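Local coordinates for pleckstrin homology domain-containing family A member 8 (Homo sapiens, PDB 5KDI), which probably transfers simple glycosphingolipids between membranes, enclosing a galactosylceramide in the all-helical GLTP fold of its glycolipid-transfer domain, at residues A[10-15]-A[182-187]; A[117-122]-A[153-158]. The protein carries 2 engineered substitutions. All coordinates share one frame; numbering follows the deposited sequence.

Overall arrangement
Both contacts belong to one all-helical GLTP-fold chain: one packs a loop on a helix, the other joins two helix starts. Interaction 1 brings residues 10-15, in the loop before helix 24-32, to helix 172-202, the last helix. Interaction 2 is nested inside the loop that interaction 1 closes, and pairs the beginnings of helices 121-131 and 155-160; helix 172-202 is the next helix in the chain. Their centres lie 22 Å apart, with nearest atoms about 7 Å apart and no touch. Helix 93-115 is a common neighbour. The nearest atoms of the side chains are about 5 Å (Tyr185) and 4 Å (Pro153) from the lipid, so both contacts lie beside the glycolipid site.

Interaction 1. Residues A[10-15]-A[182-187]; sequences SFSDIE and LSLYLP
In this GLTP fold, the N-terminal loop lies against the last long helix, 172-202, through a T-shaped (edge-to-face) aromatic pair. The edge of Phe11 points into one face of Tyr185, the planes at 72° and the centroids 5.3 Å apart. Phe11 CD2 leads, 3.7 Å from Tyr185 CE1 and displaced toward the rim of the tyrosine ring. Phe11 CE2 lies beside the phenol oxygen, which sits at the edge of the phenylalanine ring. Ser10 OG approaches the edge of Tyr185 at CD1, 3.5 Å away. Ser12 holds OG between its backbone N and carbonyl carbon (chi1 70°), and its CB rests 3.5 Å from Leu184 O. Tyr185 turns CG anti to its backbone N (chi1 -172°), beside the carbonyl carbon, which puts the ring alongside Ser10 and Phe11.

Around the aromatic pair, helix 93-115 supplies Leu104 against Phe11 and Leu111 against Tyr185, while Phe4 meets Tyr185 edge-to-face. The side chain of Tyr185 comes within about 5 Å of the bound glycolipid at its nearest atoms. A short 3-10 turn presents Phe11 and Ser12 to the helix together, closed by the bond from Asp13 N to Ser10 O at 3.1 Å.

Interaction 2. Residues A[117-122]-A[153-158]; sequences GEKDIQ and PSYEDF
Two helix starts meet here, those of helices 121-131 and 155-160 of the GLTP fold, and no direct hydrogen bond links them.

The apolar part centres on Ile121. Its CG1 lies beside the backbone N (chi1 -61°) and a further bend at chi2 carries CD1 to Phe158, 3.8 Å from CD2, the two side chains crossing at about a right angle. The other branch, CG2, is turned to Pro153 CD at 4.1 Å. Phe110 of helix 93-115 touches both Ile121 and Phe158, and Leu41 of helix 35-41 packs on Pro153 and Phe158.

The aromatic part is a CH-pi contact. The bend of Lys119 at chi2 lays CD over the middle of one Tyr155 face, 3.5 Å from the centroid and 12° off the ring normal; the bend at chi4 then sets the direction of NZ. This ammonium passes beyond, 5.2 Å from that centroid, at most a weak cation-pi attraction. Lys119 O meets the base of the same side chain, 3.3 Å from Tyr155 CB.

The polar part serves the backbone. Ser154 is the N-cap of its helix, OG accepting from Asp157 N at 3.2 Å; Asp120 is the N-cap of the other, its OD1 accepting from Thr123 N. Glu118 OE2 takes Asp120 N (2.9 Å, 151°) with its anti lone pair, bridging the turn that follows the Schellman motif, of which Gly117 is the C-prime residue. One water accepts from Ile121 N and donates weakly to Pro153 O.

Pro153 also touches the bound glycolipid, so one residue faces both the pocket and this junction. The side-chain contacts are apolar and CH-pi, with backbone carbonyls packed against aliphatic carbons, so cohesion is probably mainly van der Waals, while caps and water satisfy backbone groups at the helix starts.

Interaction 1. Residues A[10-15]-A[182-187]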
ATOM      1  N   SER A  10      -3.255  -0.572 -10.701  1.00 19.27           N
ATOM      2  CA  SER A  10      -3.160  -1.945 -10.235  1.00 17.62           C
ATOM      3  C   SER A  10      -1.742  -2.552 -10.194  1.00 18.17           C
ATOM      4  O   SER A  10      -0.972  -2.557 -11.165  1.00 19.38           O
ATOM      5  CB  SER A  10      -4.037  -2.879 -11.068  1.00 21.70           C
ATOM      6  OG  SER A  10      -4.108  -4.125 -10.414  1.00 19.90           O
ATOM      7  N   PHE A  11      -1.478  -3.175  -9.069  1.00 18.29           N
ATOM      8  CA  PHE A  11      -0.309  -4.007  -8.954  1.00 17.42           C
ATOM      9  C   PHE A  11      -0.235  -5.154 -10.005  1.00 17.16           C
ATOM     10  O   PHE A  11       0.828  -5.599 -10.407  1.00 18.00           O
ATOM     11  CB  PHE A  11      -0.217  -4.588  -7.555  1.00 18.73           C
ATOM     12  CG  PHE A  11       0.019  -3.568  -6.492  1.00 19.81           C
ATOM     13  CD1 PHE A  11       1.295  -3.174  -6.205  1.00 17.72           C
ATOM     14  CD2 PHE A  11      -1.070  -2.939  -5.861  1.00 20.11           C
ATOM     15  CE1 PHE A  11       1.527  -2.171  -5.247  1.00 19.67           C
ATOM     16  CE2 PHE A  11      -0.842  -1.980  -4.910  1.00 21.18           C
ATOM     17  CZ  PHE A  11       0.461  -1.582  -4.627  1.00 21.03           C
ATOM     18  N   SER A  12      -1.403  -5.576 -10.504  1.00 16.69           N
ATOM     19  CA  SER A  12      -1.552  -6.618 -11.499  1.00 17.07           C
ATOM     20  C   SER A  12      -1.068  -6.222 -12.886  1.00 18.62           C
ATOM     21  O   SER A  12      -0.922  -7.108 -13.730  1.00 19.65           O
ATOM     22  CB  SER A  12      -2.961  -7.156 -11.514  1.00 19.28           C
ATOM     23  OG  SER A  12      -3.937  -6.276 -12.017  1.00 19.70           O
ATOM     24  N   ASP A  13      -0.836  -4.927 -13.116  1.00 17.58           N
ATOM     25  CA  ASP A  13      -0.354  -4.453 -14.406  1.00 19.99           C
ATOM     26  C   ASP A  13       1.167  -4.180 -14.363  1.00 20.24           C
ATOM     27  O   ASP A  13       1.730  -3.693 -15.317  1.00 26.22           O
ATOM     28  CB  ASP A  13      -1.135  -3.217 -14.863  1.00 22.42           C
ATOM     29  CG  ASP A  13      -2.526  -3.533 -15.362  1.00 27.50           C
ATOM     30  OD1 ASP A  13      -2.752  -4.664 -15.763  1.00 25.95           O
ATOM     31  OD2 ASP A  13      -3.410  -2.616 -15.275  1.00 36.07           O
ATOM     32  N   ILE A  14       1.802  -4.544 -13.241  1.00 18.77           N
ATOM     33  CA  ILE A  14       3.225  -4.462 -13.092  1.00 19.91           C
ATOM     34  C   ILE A  14       3.861  -5.814 -13.442  1.00 22.86           C
ATOM     35  O   ILE A  14       3.590  -6.852 -12.784  1.00 25.05           O
ATOM     36  CB  ILE A  14       3.636  -4.056 -11.666  1.00 20.24           C
ATOM     37  CG1 ILE A  14       2.955  -2.772 -11.201  1.00 19.43           C
ATOM     38  CG2 ILE A  14       5.139  -3.965 -11.583  1.00 21.67           C
ATOM     39  CD1 ILE A  14       3.335  -2.363  -9.803  1.00 20.93           C
ATOM     40  N   GLU A  15       4.674  -5.804 -14.477  1.00 27.71           N
ATOM     41  CA  GLU A  15       5.356  -7.034 -14.832  1.00 32.41           C
ATOM     42  C   GLU A  15       6.761  -6.995 -14.283  1.00 25.24           C
ATOM     43  O   GLU A  15       7.430  -5.969 -14.323  1.00 31.31           O
ATOM     44  CB  GLU A  15       5.300  -7.316 -16.345  1.00 40.13           C
ATOM     45  CG  GLU A  15       3.914  -7.835 -16.854  1.00 45.09           C
ATOM     46  CD  GLU A  15       3.435  -9.203 -16.298  1.00 49.73           C
ATOM     47  OE1 GLU A  15       4.234 -10.189 -16.195  1.00 45.53           O
ATOM     48  OE2 GLU A  15       2.212  -9.304 -15.991  1.00 51.57           O
ATOM     49  N   LEU A 182     -10.414  -6.681  -7.917  1.00 19.61           N
ATOM     50  CA  LEU A 182      -9.721  -7.101  -6.684  1.00 18.59           C
ATOM     51  C   LEU A 182      -9.133  -8.478  -6.772  1.00 19.18           C
ATOM     52  O   LEU A 182      -8.066  -8.753  -6.168  1.00 18.13           O
ATOM     53  CB  LEU A 182     -10.632  -6.987  -5.457  1.00 18.21           C
ATOM     54  CG  LEU A 182     -10.907  -5.560  -4.964  1.00 20.01           C
ATOM     55  CD1 LEU A 182     -11.971  -5.559  -3.868  1.00 25.35           C
ATOM     56  CD2 LEU A 182      -9.598  -4.832  -4.637  1.00 20.41           C
ATOM     57  N   SER A 183      -9.757  -9.358  -7.557  1.00 19.08           N
ATOM     58  CA  SER A 183      -9.212 -10.719  -7.765  1.00 19.34           C
ATOM     59  C   SER A 183      -7.908 -10.757  -8.538  1.00 18.19           C
ATOM     60  O   SER A 183      -7.191 -11.765  -8.495  1.00 20.72           O
ATOM     61  CB  SER A 183     -10.255 -11.587  -8.460  0.60 18.58           C
ATOM     62  OG  SER A 183     -11.308 -11.858  -7.615  0.60 23.54           O
ATOM     63  N   LEU A 184      -7.565  -9.650  -9.220  1.00 17.00           N
ATOM     64  CA  LEU A 184      -6.237  -9.466  -9.812  1.00 17.34           C
ATOM     65  C   LEU A 184      -5.319  -8.608  -8.895  1.00 17.49           C
ATOM     66  O   LEU A 184      -4.161  -8.953  -8.703  1.00 16.37           O
ATOM     67  CB  LEU A 184      -6.398  -8.727 -11.162  1.00 16.45           C
ATOM     68  CG  LEU A 184      -7.006  -9.548 -12.272  1.00 19.62           C
ATOM     69  CD1 LEU A 184      -7.412  -8.592 -13.394  1.00 23.87           C
ATOM     70  CD2 LEU A 184      -5.987 -10.616 -12.709  1.00 20.37           C
ATOM     71  N   TYR A 185      -5.876  -7.515  -8.380  1.00 16.78           N
ATOM     72  CA  TYR A 185      -5.122  -6.548  -7.573  1.00 16.33           C
ATOM     73  C   TYR A 185      -4.457  -7.182  -6.352  1.00 16.77           C
ATOM     74  O   TYR A 185      -3.265  -7.028  -6.088  1.00 17.02           O
ATOM     75  CB  TYR A 185      -6.063  -5.418  -7.147  1.00 17.12           C
ATOM     76  CG  TYR A 185      -5.467  -4.210  -6.473  1.00 17.75           C
ATOM     77  CD1 TYR A 185      -4.993  -3.121  -7.209  1.00 18.60           C
ATOM     78  CD2 TYR A 185      -5.440  -4.115  -5.103  1.00 18.37           C
ATOM     79  CE1 TYR A 185      -4.548  -1.967  -6.564  1.00 17.18           C
ATOM     80  CE2 TYR A 185      -5.026  -2.988  -4.470  1.00 18.80           C
ATOM     81  CZ  TYR A 185      -4.551  -1.938  -5.188  1.00 19.11           C
ATOM     82  OH  TYR A 185      -4.179  -0.805  -4.488  1.00 21.55           O
ATOM     83  N   LEU A 186      -5.239  -7.966  -5.628  1.00 16.18           N
ATOM     84  CA  LEU A 186      -4.772  -8.552  -4.374  1.00 16.62           C
ATOM     85  C   LEU A 186      -3.689  -9.625  -4.528  1.00 15.39           C
ATOM     86  O   LEU A 186      -2.665  -9.521  -3.897  1.00 16.47           O
ATOM     87  CB  LEU A 186      -5.933  -8.966  -3.509  1.00 16.12           C
ATOM     88  CG  LEU A 186      -6.924  -7.865  -3.124  1.00 18.17           C
ATOM     89  CD1 LEU A 186      -8.135  -8.492  -2.463  1.00 22.08           C
ATOM     90  CD2 LEU A 186      -6.320  -6.768  -2.240  1.00 19.45           C
ATOM     91  N   PRO A 187      -3.869 -10.638  -5.405  1.00 15.52           N
ATOM     92  CA  PRO A 187      -2.786 -11.620  -5.545  1.00 16.06           C
ATOM     93  C   PRO A 187      -1.549 -11.020  -6.153  1.00 15.75           C
ATOM     94  O   PRO A 187      -0.413 -11.458  -5.859  1.00 16.90           O
ATOM     95  CB  PRO A 187      -3.366 -12.690  -6.410  1.00 16.72           C
ATOM     96  CG  PRO A 187      -4.509 -12.118  -7.053  1.00 21.88           C
ATOM     97  CD  PRO A 187      -5.075 -11.042  -6.157  1.00 18.91           C
TER

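Interaction 2. Residues A[117-122]-A[153-158]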
ATOM      1  N   GLY A 117     -16.829 -10.044   1.288  1.00 30.41           N
ATOM      2  CA  GLY A 117     -18.195  -9.667   1.566  1.00 31.29           C
ATOM      3  C   GLY A 117     -18.454  -8.923   2.846  1.00 32.74           C
ATOM      4  O   GLY A 117     -19.599  -8.807   3.247  1.00 38.41           O
ATOM      5  N   GLU A 118     -17.412  -8.398   3.495  1.00 30.62           N
ATOM      6  CA  GLU A 118     -17.604  -7.572   4.706  1.00 30.00           C
ATOM      7  C   GLU A 118     -18.105  -6.189   4.318  1.00 34.04           C
ATOM      8  O   GLU A 118     -17.468  -5.486   3.509  1.00 33.92           O
ATOM      9  CB  GLU A 118     -16.342  -7.455   5.518  1.00 32.41           C
ATOM     10  CG  GLU A 118     -16.494  -6.637   6.771  1.00 34.76           C
ATOM     11  CD  GLU A 118     -17.504  -7.218   7.767  1.00 32.62           C
ATOM     12  OE1 GLU A 118     -17.259  -8.305   8.280  1.00 38.14           O
ATOM     13  OE2 GLU A 118     -18.516  -6.557   8.079  1.00 35.23           O
ATOM     14  N   LYS A 119     -19.277  -5.827   4.852  1.00 31.01           N
ATOM     15  CA  LYS A 119     -19.888  -4.545   4.553  1.00 33.74           C
ATOM     16  C   LYS A 119     -19.707  -3.557   5.704  1.00 32.52           C
ATOM     17  O   LYS A 119     -19.983  -2.392   5.533  1.00 35.50           O
ATOM     18  CB  LYS A 119     -21.379  -4.717   4.271  1.00 38.20           C
ATOM     19  CG  LYS A 119     -21.702  -5.695   3.151  1.00 48.11           C
ATOM     20  CD  LYS A 119     -21.386  -5.087   1.808  1.00 47.43           C
ATOM     21  CE  LYS A 119     -21.496  -6.100   0.665  1.00 61.86           C
ATOM     22  NZ  LYS A 119     -22.909  -6.435   0.394  1.00 68.01           N
ATOM     23  N   ASP A 120     -19.287  -4.018   6.884  1.00 30.74           N
ATOM     24  CA  ASP A 120     -18.976  -3.100   7.950  1.00 32.68           C
ATOM     25  C   ASP A 120     -17.520  -2.677   7.762  1.00 29.09           C
ATOM     26  O   ASP A 120     -16.594  -3.445   8.053  1.00 27.19           O
ATOM     27  CB  ASP A 120     -19.211  -3.742   9.335  1.00 35.01           C
ATOM     28  CG  ASP A 120     -19.099  -2.750  10.479  1.00 36.71           C
ATOM     29  OD1 ASP A 120     -18.179  -1.954  10.532  1.00 40.28           O
ATOM     30  OD2 ASP A 120     -19.979  -2.723  11.310  1.00 54.33           O
ATOM     31  N   ILE A 121     -17.307  -1.448   7.309  1.00 28.41           N
ATOM     32  CA  ILE A 121     -15.938  -0.947   7.013  1.00 25.62           C
ATOM     33  C   ILE A 121     -15.080  -0.892   8.242  1.00 23.86           C
ATOM     34  O   ILE A 121     -13.897  -1.247   8.174  1.00 23.12           O
ATOM     35  CB  ILE A 121     -15.977   0.432   6.275  1.00 28.00           C
ATOM     36  CG1 ILE A 121     -16.727   0.249   4.941  1.00 26.05           C
ATOM     37  CG2 ILE A 121     -14.577   1.025   6.069  1.00 24.61           C
ATOM     38  CD1 ILE A 121     -16.009  -0.680   3.967  1.00 29.04           C
ATOM     39  N   GLN A 122     -15.635  -0.467   9.377  1.00 25.03           N
ATOM     40  CA  GLN A 122     -14.898  -0.529  10.638  1.00 27.54           C
ATOM     41  C   GLN A 122     -14.423  -1.924  11.017  1.00 27.41           C
ATOM     42  O   GLN A 122     -13.244  -2.116  11.422  1.00 26.02           O
ATOM     43  CB  GLN A 122     -15.739   0.081  11.791  1.00 27.30           C
ATOM     44  CG  GLN A 122     -15.913   1.540  11.683  1.00 30.44           C
ATOM     45  CD  GLN A 122     -16.793   2.067  12.802  1.00 36.33           C
ATOM     46  OE1 GLN A 122     -17.873   1.487  13.107  1.00 46.24           O
ATOM     47  NE2 GLN A 122     -16.395   3.135  13.409  1.00 41.47           N
ATOM     48  N   PRO A 153     -15.654   5.441   6.647  1.00 27.75           N
ATOM     49  CA  PRO A 153     -16.850   5.663   5.858  1.00 27.95           C
ATOM     50  C   PRO A 153     -17.897   4.534   5.933  1.00 30.57           C
ATOM     51  O   PRO A 153     -17.551   3.417   6.277  1.00 29.35           O
ATOM     52  CB  PRO A 153     -16.301   5.741   4.436  1.00 33.87           C
ATOM     53  CG  PRO A 153     -15.095   4.849   4.444  1.00 33.85           C
ATOM     54  CD  PRO A 153     -14.490   5.148   5.814  1.00 31.37           C
ATOM     55  N   SER A 154     -19.176   4.865   5.685  1.00 32.14           N
ATOM     56  CA  SER A 154     -20.160   3.835   5.382  1.00 36.16           C
ATOM     57  C   SER A 154     -19.697   3.007   4.193  1.00 26.95           C
ATOM     58  O   SER A 154     -18.886   3.444   3.382  1.00 30.71           O
ATOM     59  CB  SER A 154     -21.528   4.411   5.046  1.00 34.16           C
ATOM     60  OG  SER A 154     -21.495   5.318   3.941  1.00 37.27           O
ATOM     61  N   TYR A 155     -20.198   1.793   4.104  1.00 32.30           N
ATOM     62  CA  TYR A 155     -19.955   0.969   2.924  1.00 30.60           C
ATOM     63  C   TYR A 155     -20.309   1.743   1.616  1.00 28.55           C
ATOM     64  O   TYR A 155     -19.526   1.776   0.676  1.00 27.23           O
ATOM     65  CB  TYR A 155     -20.691  -0.371   2.985  1.00 35.02           C
ATOM     66  CG  TYR A 155     -20.381  -1.259   1.807  1.00 34.45           C
ATOM     67  CD1 TYR A 155     -19.250  -2.029   1.794  1.00 36.55           C
ATOM     68  CD2 TYR A 155     -21.203  -1.279   0.663  1.00 37.34           C
ATOM     69  CE1 TYR A 155     -18.968  -2.856   0.724  1.00 41.45           C
ATOM     70  CE2 TYR A 155     -20.896  -2.067  -0.444  1.00 40.38           C
ATOM     71  CZ  TYR A 155     -19.784  -2.855  -0.398  1.00 41.23           C
ATOM     72  OH  TYR A 155     -19.462  -3.644  -1.481  1.00 59.46           O
ATOM     73  N   GLU A 156     -21.489   2.363   1.559  1.00 31.51           N
ATOM     74  CA  GLU A 156     -21.888   3.116   0.377  1.00 35.41           C
ATOM     75  C   GLU A 156     -20.926   4.262  -0.007  1.00 30.71           C
ATOM     76  O   GLU A 156     -20.655   4.464  -1.166  1.00 31.55           O
ATOM     77  CB  GLU A 156     -23.294   3.653   0.539  1.00 42.56           C
ATOM     78  CG  GLU A 156     -23.784   4.339  -0.716  1.00 54.48           C
ATOM     79  CD  GLU A 156     -25.275   4.638  -0.709  1.00 65.97           C
ATOM     80  OE1 GLU A 156     -25.996   4.208   0.232  1.00 75.13           O
ATOM     81  OE2 GLU A 156     -25.724   5.307  -1.670  1.00 87.68           O
ATOM     82  N   ASP A 157     -20.455   5.022   0.970  1.00 30.87           N
ATOM     83  CA  ASP A 157     -19.512   6.100   0.712  1.00 32.47           C
ATOM     84  C   ASP A 157     -18.188   5.531   0.275  1.00 26.57           C
ATOM     85  O   ASP A 157     -17.489   6.153  -0.574  1.00 27.35           O
ATOM     86  CB  ASP A 157     -19.322   7.027   1.947  1.00 37.96           C
ATOM     87  CG  ASP A 157     -20.489   7.998   2.140  1.00 43.82           C
ATOM     88  OD1 ASP A 157     -21.445   8.004   1.315  1.00 48.14           O
ATOM     89  OD2 ASP A 157     -20.459   8.747   3.139  1.00 54.85           O
ATOM     90  N   PHE A 158     -17.799   4.385   0.870  1.00 26.00           N
ATOM     91  CA  PHE A 158     -16.578   3.735   0.481  1.00 23.64           C
ATOM     92  C   PHE A 158     -16.615   3.304  -1.004  1.00 24.83           C
ATOM     93  O   PHE A 158     -15.777   3.685  -1.786  1.00 23.93           O
ATOM     94  CB  PHE A 158     -16.307   2.521   1.371  1.00 24.37           C
ATOM     95  CG  PHE A 158     -15.085   1.763   0.979  1.00 23.38           C
ATOM     96  CD1 PHE A 158     -13.818   2.303   1.175  1.00 25.07           C
ATOM     97  CD2 PHE A 158     -15.193   0.487   0.458  1.00 27.48           C
ATOM     98  CE1 PHE A 158     -12.668   1.608   0.812  1.00 29.55           C
ATOM     99  CE2 PHE A 158     -14.042  -0.238   0.125  1.00 28.88           C
ATOM    100  CZ  PHE A 158     -12.790   0.331   0.267  1.00 30.55           C
TER
HETATM  101  O   HOH W   1     -19.241   0.769   7.381  1.00 38.24           O